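Local coordinates for methyltransferase-like protein 5 (Pyrococcus horikoshii, PDB 1WY7) that binds S-adenosyl-L-homocysteine in a methyltransferase fold and probably transfers methyl groups from S-adenosylmethionine, perhaps to RNA, at residues P132-L135 with K136-I140. Residues are numbered along the deposited sequence; the frame is centred on the assembly and turned at random.
With SAH (S-adenosyl-L-homocysteine), chain E.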
loop_
_atom_site.group_PDB
_atom_site.type_symbol
_atom_site.label_atom_id
_atom_site.label_comp_id
_atom_site.label_asym_id
_atom_site.label_seq_id
_atom_site.Cartn_x
_atom_site.Cartn_y
_atom_site.Cartn_z
ATOM N N PRO A 132 8.358 -5.334 -9.365
ATOM C CA PRO A 132 9.329 -4.324 -8.925
ATOM C C PRO A 132 9.017 -3.870 -7.490
ATOM O O PRO A 132 9.920 -3.537 -6.714
ATOM C CB PRO A 132 9.127 -3.191 -9.937
ATOM C CG PRO A 132 8.682 -3.907 -11.171
ATOM C CD PRO A 132 7.734 -4.945 -10.646
ATOM N N PHE A 133 7.731 -3.853 -7.143
ATOM C CA PHE A 133 7.305 -3.444 -5.802
ATOM C C PHE A 133 7.651 -4.496 -4.733
ATOM O O PHE A 133 8.173 -4.158 -3.673
ATOM C CB PHE A 133 5.796 -3.147 -5.782
ATOM C CG PHE A 133 5.421 -1.864 -6.475
ATOM C CD1 PHE A 133 5.326 -1.795 -7.867
ATOM C CD2 PHE A 133 5.196 -0.710 -5.734
ATOM C CE1 PHE A 133 5.009 -0.583 -8.506
ATOM C CE2 PHE A 133 4.880 0.502 -6.358
ATOM C CZ PHE A 133 4.786 0.568 -7.739
ATOM N N LEU A 134 7.366 -5.765 -5.018
ATOM C CA LEU A 134 7.675 -6.835 -4.074
ATOM C C LEU A 134 9.185 -6.934 -3.888
ATOM O O LEU A 134 9.660 -7.044 -2.759
ATOM C CB LEU A 134 7.105 -8.165 -4.561
ATOM C CG LEU A 134 5.580 -8.226 -4.489
ATOM C CD1 LEU A 134 5.054 -9.353 -5.355
ATOM C CD2 LEU A 134 5.165 -8.397 -3.033
ATOM N N LEU A 135 9.939 -6.878 -4.992
ATOM C CA LEU A 135 11.404 -6.931 -4.906
ATOM C C LEU A 135 11.943 -5.808 -4.027
ATOM O O LEU A 135 12.757 -6.047 -3.152
ATOM C CB LEU A 135 12.057 -6.828 -6.298
ATOM C CG LEU A 135 12.422 -8.149 -6.983
ATOM C CD1 LEU A 135 13.038 -7.866 -8.363
ATOM C CD2 LEU A 135 13.401 -8.919 -6.103
ATOM N N LYS A 136 11.506 -4.579 -4.281
ATOM C CA LYS A 136 11.960 -3.437 -3.492
ATOM C C LYS A 136 11.552 -3.575 -2.021
ATOM O O LYS A 136 12.359 -3.352 -1.123
ATOM C CB LYS A 136 11.391 -2.146 -4.076
ATOM C CG LYS A 136 11.783 -0.889 -3.327
ATOM C CD LYS A 136 13.294 -0.731 -3.262
ATOM C CE LYS A 136 13.914 -0.709 -4.658
ATOM N NZ LYS A 136 15.389 -0.668 -4.548
ATOM N N ALA A 137 10.297 -3.936 -1.778
ATOM C CA ALA A 137 9.809 -4.106 -0.406
ATOM C C ALA A 137 10.675 -5.121 0.339
ATOM O O ALA A 137 11.106 -4.879 1.461
ATOM C CB ALA A 137 8.326 -4.574 -0.410
ATOM N N PHE A 138 10.936 -6.261 -0.287
ATOM C CA PHE A 138 11.761 -7.288 0.349
ATOM C C PHE A 138 13.187 -6.806 0.599
ATOM O O PHE A 138 13.833 -7.192 1.572
ATOM C CB PHE A 138 11.770 -8.539 -0.519
ATOM C CG PHE A 138 10.435 -9.205 -0.613
ATOM C CD1 PHE A 138 10.082 -9.925 -1.744
ATOM C CD2 PHE A 138 9.517 -9.093 0.429
ATOM C CE1 PHE A 138 8.839 -10.521 -1.844
ATOM C CE2 PHE A 138 8.271 -9.686 0.343
ATOM C CZ PHE A 138 7.929 -10.402 -0.798
ATOM N N GLU A 139 13.656 -5.941 -0.283
ATOM C CA GLU A 139 14.995 -5.374 -0.216
ATOM C C GLU A 139 15.187 -4.375 0.934
ATOM O O GLU A 139 16.190 -4.422 1.648
ATOM C CB GLU A 139 15.268 -4.663 -1.551
ATOM C CG GLU A 139 16.714 -4.445 -1.897
ATOM C CD GLU A 139 16.934 -3.180 -2.724
ATOM O OE1 GLU A 139 16.099 -2.875 -3.604
ATOM O OE2 GLU A 139 17.952 -2.494 -2.490
ATOM N N ILE A 140 14.220 -3.475 1.119
ATOM C CA ILE A 140 14.350 -2.434 2.142
ATOM C C ILE A 140 13.738 -2.664 3.522
ATOM O O ILE A 140 13.941 -1.853 4.424
ATOM C CB ILE A 140 13.801 -1.067 1.636
ATOM C CG1 ILE A 140 12.283 -1.137 1.430
ATOM C CG2 ILE A 140 14.468 -0.686 0.333
ATOM C CD1 ILE A 140 11.635 0.237 1.177
HETATM N N SAH E . -4.248 5.792 -3.855
HETATM C CA SAH E . -3.704 4.499 -3.393
HETATM C CB SAH E . -2.601 4.088 -4.381
HETATM C CG SAH E . -3.273 3.283 -5.434
HETATM S SD SAH E . -2.428 2.608 -6.876
HETATM C C SAH E . -3.257 4.697 -1.969
HETATM O O SAH E . -3.748 5.669 -1.317
HETATM O OXT SAH E . -2.398 3.843 -1.566
HETATM C "C5'" SAH E . -0.684 2.651 -6.521
HETATM C "C4'" SAH E . 0.187 3.755 -7.139
HETATM O "O4'" SAH E . 1.347 3.151 -7.766
HETATM C "C3'" SAH E . -0.425 4.548 -8.296
HETATM O "O3'" SAH E . -0.790 5.806 -7.691
HETATM C "C2'" SAH E . 0.709 4.776 -9.309
HETATM O "O2'" SAH E . 0.957 6.046 -9.866
HETATM C "C1'" SAH E . 1.914 4.130 -8.604
HETATM N N9 SAH E . 2.863 3.484 -9.499
HETATM C C8 SAH E . 2.657 2.724 -10.637
HETATM N N7 SAH E . 3.760 2.280 -11.186
HETATM C C5 SAH E . 4.769 2.774 -10.366
HETATM C C6 SAH E . 6.186 2.656 -10.381
HETATM N N6 SAH E . 6.835 1.948 -11.331
HETATM N N1 SAH E . 6.932 3.278 -9.409
HETATM C C2 SAH E . 6.279 3.979 -8.453
HETATM N N3 SAH E . 4.943 4.161 -8.326
HETATM C C4 SAH E . 4.232 3.523 -9.323
#
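Leu-134 and Phe-138, one turn apart on helix 131-140, run side by side and point the same way. Leu-134 CB lies 4.0 Å from Phe-138 CE1, and Leu-134 CD2 reaches Phe-138 CZ. The first torsion of Phe-138, -66°, sets CG beside the backbone N and brings one ring face over the carbonyl of Leu-134, whose O sits 3.0 Å above the ring plane, shifted toward the rim. Leu-134 O also accepts the bond from Phe-138 N, 2.9 Å away and nearly straight at 167°. Phe-138 stacks on Phe-167 and meets Phe-200 edge-to-face, while Leu-134 packs on Phe-161 of helix 152-164.

Lys-136 bends at its second and third torsions to bring NZ within 2.5 Å of Glu-139 OE1. This short salt bridge meets the carboxylate on its syn side, 21° out of plane. NZ has a second partner in the carbonyl O of Phe-109, tying the helix to that loop.

Phe-133 carries its ring out to the ligand: its CZ comes 3.4 Å from C4 of S-adenosyl-L-homocysteine, and its CE1–CZ edge points onto a face of the adenine, the two rings steeply inclined. Ala-137, a turn on, whose N binds Phe-133 O, packs on Val-116 and Val-144. Helix 131-140 is the crossover of a beta-alpha-beta unit between parallel strands 115-118 and 143-149, and Phe-133 lines the adenine pocket of this Rossmann-like methyltransferase fold.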